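Putative N-acetylneuraminate lyase ([Ruminococcus] gnavus ATCC 29149, PDB 6RB7) is a putative lyase of the dihydrodipicolinate synthetase family, built on a parallel beta/alpha barrel with extra C-terminal helices and modelled as an assembly of four chains. Local coordinates at residues A272-M280 with I320-A331. Residues are numbered along the deposited sequence; the frame is centred on the assembly and turned at random.
Sequences ACNEIIYKM and IVKEAAQMICDA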
ATOM      1  N   ALA A 272       9.829 -27.738  -6.689  1.00 13.60           N
ATOM      2  CA  ALA A 272       9.569 -28.701  -5.599  1.00 12.75           C
ATOM      3  C   ALA A 272       9.678 -27.997  -4.247  1.00 13.80           C
ATOM      4  O   ALA A 272       8.801 -28.236  -3.401  1.00 14.62           O
ATOM      5  CB  ALA A 272      10.543 -29.838  -5.681  1.00 14.78           C
ATOM      6  N   CYS A 273      10.703 -27.172  -4.064  1.00 13.35           N
ATOM      7  CA  CYS A 273      10.855 -26.391  -2.817  1.00 12.40           C
ATOM      8  C   CYS A 273       9.623 -25.521  -2.630  1.00 11.00           C
ATOM      9  O   CYS A 273       9.079 -25.450  -1.514  1.00 12.40           O
ATOM     10  CB  CYS A 273      12.104 -25.522  -2.795  1.00 11.16           C
ATOM     11  SG  CYS A 273      13.608 -26.532  -2.676  1.00 15.60           S
ATOM     12  N   ASN A 274       9.202 -24.800  -3.668  1.00 11.66           N
ATOM     13  CA  ASN A 274       8.089 -23.848  -3.526  1.00 11.90           C
ATOM     14  C   ASN A 274       6.809 -24.612  -3.158  1.00 12.46           C
ATOM     15  O   ASN A 274       6.060 -24.112  -2.257  1.00 14.43           O
ATOM     16  CB  ASN A 274       7.917 -22.968  -4.757  1.00 12.99           C
ATOM     17  CG  ASN A 274       9.059 -21.986  -4.914  1.00 12.84           C
ATOM     18  OD1 ASN A 274      10.066 -22.085  -4.198  1.00 12.93           O
ATOM     19  ND2 ASN A 274       8.917 -21.010  -5.812  1.00 12.49           N
ATOM     20  N   GLU A 275       6.555 -25.764  -3.786  1.00 12.18           N
ATOM     21  CA  GLU A 275       5.359 -26.576  -3.451  1.00 13.71           C
ATOM     22  C   GLU A 275       5.378 -26.936  -1.962  1.00 13.75           C
ATOM     23  O   GLU A 275       4.312 -26.898  -1.307  1.00 14.67           O
ATOM     24  CB  GLU A 275       5.366 -27.804  -4.360  1.00 17.42           C
ATOM     25  CG  GLU A 275       4.152 -28.683  -4.256  1.00 25.87           C
ATOM     26  CD  GLU A 275       4.228 -29.939  -5.120  1.00 35.83           C
ATOM     27  OE1 GLU A 275       5.337 -30.605  -5.219  1.00 27.31           O
ATOM     28  OE2 GLU A 275       3.178 -30.276  -5.709  1.00 44.63           O
ATOM     29  N   ILE A 276       6.545 -27.309  -1.450  1.00 11.82           N
ATOM     30  CA  ILE A 276       6.696 -27.641  -0.016  1.00 14.18           C
ATOM     31  C   ILE A 276       6.394 -26.397   0.814  1.00 13.51           C
ATOM     32  O   ILE A 276       5.687 -26.482   1.821  1.00 14.89           O
ATOM     33  CB  ILE A 276       8.091 -28.249   0.257  1.00 11.93           C
ATOM     34  CG1 ILE A 276       8.191 -29.628  -0.387  1.00 14.69           C
ATOM     35  CG2 ILE A 276       8.422 -28.273   1.738  1.00 13.81           C
ATOM     36  CD1 ILE A 276       9.573 -30.083  -0.662  1.00 13.78           C
ATOM     37  N   ILE A 277       6.959 -25.231   0.463  1.00 11.28           N
ATOM     38  CA  ILE A 277       6.695 -24.006   1.234  1.00 10.91           C
ATOM     39  C   ILE A 277       5.194 -23.736   1.270  1.00 12.89           C
ATOM     40  O   ILE A 277       4.658 -23.419   2.353  1.00 14.25           O
ATOM     41  CB  ILE A 277       7.476 -22.815   0.651  1.00 12.94           C
ATOM     42  CG1 ILE A 277       8.986 -23.051   0.781  1.00 12.29           C
ATOM     43  CG2 ILE A 277       7.030 -21.524   1.311  1.00 13.05           C
ATOM     44  CD1 ILE A 277       9.806 -22.030   0.062  1.00 13.12           C
ATOM     45  N   TYR A 278       4.518 -23.838   0.122  1.00 13.65           N
ATOM     46  CA  TYR A 278       3.083 -23.512   0.080  1.00 13.31           C
ATOM     47  C   TYR A 278       2.324 -24.503   0.979  1.00 12.41           C
ATOM     48  O   TYR A 278       1.416 -24.058   1.745  1.00 15.39           O
ATOM     49  CB  TYR A 278       2.553 -23.482  -1.337  1.00 13.44           C
ATOM     50  CG  TYR A 278       3.323 -22.572  -2.275  1.00 13.76           C
ATOM     51  CD1 TYR A 278       3.939 -21.410  -1.827  1.00 14.75           C
ATOM     52  CD2 TYR A 278       3.498 -22.919  -3.594  1.00 14.52           C
ATOM     53  CE1 TYR A 278       4.677 -20.622  -2.685  1.00 14.41           C
ATOM     54  CE2 TYR A 278       4.201 -22.111  -4.475  1.00 15.43           C
ATOM     55  CZ  TYR A 278       4.797 -20.969  -4.022  1.00 13.88           C
ATOM     56  OH  TYR A 278       5.555 -20.187  -4.846  1.00 15.53           O
ATOM     57  N   LYS A 279       2.729 -25.761   0.973  1.00 12.99           N
ATOM     58  CA  LYS A 279       2.087 -26.759   1.865  1.00 13.60           C
ATOM     59  C   LYS A 279       2.333 -26.384   3.339  1.00 14.87           C
ATOM     60  O   LYS A 279       1.387 -26.382   4.137  1.00 15.20           O
ATOM     61  CB  LYS A 279       2.624 -28.152   1.549  1.00 14.76           C
ATOM     62  CG  LYS A 279       2.010 -29.268   2.408  1.00 14.76           C
ATOM     63  CD  LYS A 279       0.546 -29.448   2.225  1.00 20.93           C
ATOM     64  CE  LYS A 279       0.150 -29.824   0.825  1.00 30.25           C
ATOM     65  NZ  LYS A 279      -1.278 -30.257   0.815  1.00 30.70           N
ATOM     66  N   MET A 280       3.549 -26.018   3.705  1.00 12.85           N
ATOM     67  CA  MET A 280       3.825 -25.691   5.110  1.00 13.89           C
ATOM     68  C   MET A 280       3.027 -24.451   5.515  1.00 17.04           C
ATOM     69  O   MET A 280       2.638 -24.357   6.663  1.00 20.59           O
ATOM     70  CB  MET A 280       5.305 -25.434   5.326  1.00 14.88           C
ATOM     71  CG  MET A 280       6.139 -26.664   5.030  1.00 15.55           C
ATOM     72  SD  MET A 280       7.847 -26.574   5.611  1.00 16.96           S
ATOM     73  CE  MET A 280       8.444 -25.184   4.628  1.00 16.48           C
ATOM     74  N   ILE A 320      -0.982 -32.059   7.519  1.00 16.73           N
ATOM     75  CA  ILE A 320      -0.189 -31.139   6.666  1.00 17.22           C
ATOM     76  C   ILE A 320       1.305 -31.326   6.978  1.00 18.22           C
ATOM     77  O   ILE A 320       2.131 -31.388   6.039  1.00 15.84           O
ATOM     78  CB  ILE A 320      -0.664 -29.693   6.886  1.00 18.85           C
ATOM     79  CG1 ILE A 320      -2.089 -29.512   6.353  1.00 22.77           C
ATOM     80  CG2 ILE A 320       0.299 -28.698   6.249  1.00 17.63           C
ATOM     81  CD1 ILE A 320      -2.767 -28.203   6.775  1.00 20.32           C
ATOM     82  N   VAL A 321       1.658 -31.390   8.258  1.00 15.34           N
ATOM     83  CA  VAL A 321       3.060 -31.609   8.693  1.00 15.63           C
ATOM     84  C   VAL A 321       3.574 -32.912   8.066  1.00 15.32           C
ATOM     85  O   VAL A 321       4.644 -32.951   7.477  1.00 15.72           O
ATOM     86  CB  VAL A 321       3.162 -31.662  10.225  1.00 14.80           C
ATOM     87  CG1 VAL A 321       4.515 -32.179  10.636  1.00 17.00           C
ATOM     88  CG2 VAL A 321       2.834 -30.317  10.860  1.00 17.48           C
ATOM     89  N   LYS A 322       2.812 -33.999   8.182  1.00 15.38           N
ATOM     90  CA  LYS A 322       3.291 -35.299   7.661  1.00 16.73           C
ATOM     91  C   LYS A 322       3.401 -35.269   6.146  1.00 15.24           C
ATOM     92  O   LYS A 322       4.363 -35.876   5.607  1.00 15.21           O
ATOM     93  CB  LYS A 322       2.321 -36.389   8.110  1.00 18.02           C
ATOM     94  CG  LYS A 322       2.433 -36.676   9.588  1.00 23.35           C
ATOM     95  CD  LYS A 322       1.373 -37.697  10.007  1.00 30.55           C
ATOM     96  CE  LYS A 322       1.608 -39.067   9.377  1.00 53.91           C
ATOM     97  NZ  LYS A 322       0.352 -39.787   9.028  1.00 60.11           N
ATOM     98  N   GLU A 323       2.456 -34.632   5.466  1.00 15.87           N
ATOM     99  CA  GLU A 323       2.505 -34.514   3.989  1.00 14.85           C
ATOM    100  C   GLU A 323       3.749 -33.722   3.581  1.00 14.61           C
ATOM    101  O   GLU A 323       4.498 -34.191   2.684  1.00 15.09           O
ATOM    102  CB  GLU A 323       1.236 -33.875   3.465  1.00 19.31           C
ATOM    103  CG  GLU A 323       1.176 -33.880   1.963  1.00 25.62           C
ATOM    104  CD  GLU A 323      -0.158 -33.396   1.396  1.00 48.95           C
ATOM    105  OE1 GLU A 323      -0.964 -32.795   2.178  1.00 45.81           O
ATOM    106  OE2 GLU A 323      -0.369 -33.567   0.162  1.00 45.05           O
ATOM    107  N   ALA A 324       3.996 -32.586   4.209  1.00 15.15           N
ATOM    108  CA  ALA A 324       5.176 -31.759   3.852  1.00 15.55           C
ATOM    109  C   ALA A 324       6.462 -32.521   4.146  1.00 14.81           C
ATOM    110  O   ALA A 324       7.396 -32.459   3.328  1.00 15.10           O
ATOM    111  CB  ALA A 324       5.141 -30.440   4.569  1.00 15.78           C
ATOM    112  N   ALA A 325       6.534 -33.225   5.268  1.00 12.90           N
ATOM    113  CA  ALA A 325       7.727 -34.021   5.612  1.00 13.09           C
ATOM    114  C   ALA A 325       7.976 -35.087   4.541  1.00 15.39           C
ATOM    115  O   ALA A 325       9.113 -35.251   4.135  1.00 15.08           O
ATOM    116  CB  ALA A 325       7.586 -34.631   6.997  1.00 14.48           C
ATOM    117  N   GLN A 326       6.930 -35.756   4.071  1.00 15.03           N
ATOM    118  CA  GLN A 326       7.058 -36.767   3.006  1.00 15.05           C
ATOM    119  C   GLN A 326       7.469 -36.100   1.691  1.00 16.30           C
ATOM    120  O   GLN A 326       8.305 -36.678   0.948  1.00 16.71           O
ATOM    121  CB  GLN A 326       5.769 -37.590   2.850  1.00 18.99           C
ATOM    122  CG  GLN A 326       5.949 -38.727   1.849  1.00 23.52           C
ATOM    123  CD  GLN A 326       6.891 -39.768   2.387  1.00 34.71           C
ATOM    124  OE1 GLN A 326       6.763 -40.180   3.537  1.00 34.61           O
ATOM    125  NE2 GLN A 326       7.855 -40.188   1.579  1.00 36.09           N
ATOM    126  N   MET A 327       6.915 -34.921   1.379  1.00 14.06           N
ATOM    127  CA  MET A 327       7.289 -34.216   0.135  1.00 14.81           C
ATOM    128  C   MET A 327       8.797 -33.931   0.138  1.00 13.24           C
ATOM    129  O   MET A 327       9.455 -34.032  -0.933  1.00 15.34           O
ATOM    130  CB  MET A 327       6.500 -32.909  -0.033  1.00 15.66           C
ATOM    131  CG  MET A 327       5.027 -33.164  -0.264  1.00 17.94           C
ATOM    132  SD  MET A 327       3.992 -31.711  -0.008  1.00 20.58           S
ATOM    133  CE  MET A 327       4.450 -30.732  -1.415  1.00 22.30           C
ATOM    134  N   ILE A 328       9.341 -33.560   1.285  1.00 13.88           N
ATOM    135  CA  ILE A 328      10.790 -33.264   1.403  1.00 12.69           C
ATOM    136  C   ILE A 328      11.560 -34.567   1.145  1.00 15.55           C
ATOM    137  O   ILE A 328      12.532 -34.545   0.383  1.00 15.33           O
ATOM    138  CB  ILE A 328      11.080 -32.650   2.786  1.00 14.94           C
ATOM    139  CG1 ILE A 328      10.504 -31.230   2.845  1.00 14.52           C
ATOM    140  CG2 ILE A 328      12.558 -32.663   3.082  1.00 15.83           C
ATOM    141  CD1 ILE A 328      10.327 -30.702   4.257  1.00 14.17           C
ATOM    142  N   CYS A 329      11.162 -35.668   1.783  1.00 14.73           N
ATOM    143  CA  CYS A 329      11.861 -36.970   1.594  1.00 17.29           C
ATOM    144  C   CYS A 329      11.830 -37.355   0.102  1.00 15.42           C
ATOM    145  O   CYS A 329      12.875 -37.785  -0.457  1.00 16.25           O
ATOM    146  CB  CYS A 329      11.176 -38.061   2.407  1.00 15.59           C
ATOM    147  SG  CYS A 329      11.417 -37.826   4.180  1.00 24.41           S
ATOM    148  N   ASP A 330      10.672 -37.202  -0.540  1.00 15.71           N
ATOM    149  CA  ASP A 330      10.504 -37.628  -1.948  1.00 15.13           C
ATOM    150  C   ASP A 330      11.336 -36.736  -2.869  1.00 14.76           C
ATOM    151  O   ASP A 330      11.991 -37.241  -3.795  1.00 15.33           O
ATOM    152  CB  ASP A 330       9.035 -37.585  -2.339  1.00 18.99           C
ATOM    153  CG  ASP A 330       8.179 -38.665  -1.656  1.00 20.07           C
ATOM    154  OD1 ASP A 330       8.732 -39.576  -1.043  1.00 25.02           O
ATOM    155  OD2 ASP A 330       6.963 -38.568  -1.761  1.00 25.59           O
ATOM    156  N   ALA A 331      11.398 -35.425  -2.594  1.00 14.73           N
ATOM    157  CA  ALA A 331      12.227 -34.513  -3.406  1.00 16.71           C
ATOM    158  C   ALA A 331      13.700 -34.887  -3.293  1.00 13.92           C
ATOM    159  O   ALA A 331      14.438 -34.826  -4.286  1.00 15.91           O
ATOM    160  CB  ALA A 331      11.951 -33.075  -3.009  1.00 15.56           C
TER
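Lys279 is the knob that helix 263-281 pushes into a hole on helix 317-335 formed by Ile320, Glu323, Ala324 and Met327. Its CG lies 4.0 Å from Ala324 CB and equally near Met327 SD, so the methylenes serve as an apolar stem. Bends at chi2 and chi3 then turn the chain across to Glu323, where Lys279 NZ donates to Glu323 OE1 at 2.9 Å in a salt bridge. The amine meets that oxygen from above the carboxylate plane, 54° out of it. Lysine suits this place because it can be greasy at its base and charged at its end.

Met327 lies across the Lys279 stem at about a right angle. The chi3 bend carries Met327 CE to 3.5 Å from Glu275 CG, so it packs against the aliphatic part of an exposed acid. On the more buried side, Ile276 fits its CG1 against Met327 CB at 3.7 Å, while CG2, anti to the backbone N, reaches Ile328 CG1 at 3.8 Å. The CG1 branch lies on Met327, and its terminal CD1 joins CG2 against Ile328.

The helices run antiparallel at 169°, the axes of segments 272-280 and 320-331 approach to 9.4 Å, and both belong to the helical C-terminal part that follows the eight-stranded parallel beta/alpha barrel of this family. Small alanine side chains suit the places where the backbones come nearest: Ala324 offers its methyl to Met280 CG at 3.9 Å, and Ala272 faces Ala331 methyl to methyl.

Further out, Met280 also rests on Ile291 and Ile294 of helix 287-299, and Ala331 touches Leu250 of helix 248-259. On the side turned from segment 320-331, Tyr278 OH and Asn274 ND2 hydrogen-bond to Gln208 OE1 of a second subunit, on whose Gln212 Glu275 also packs.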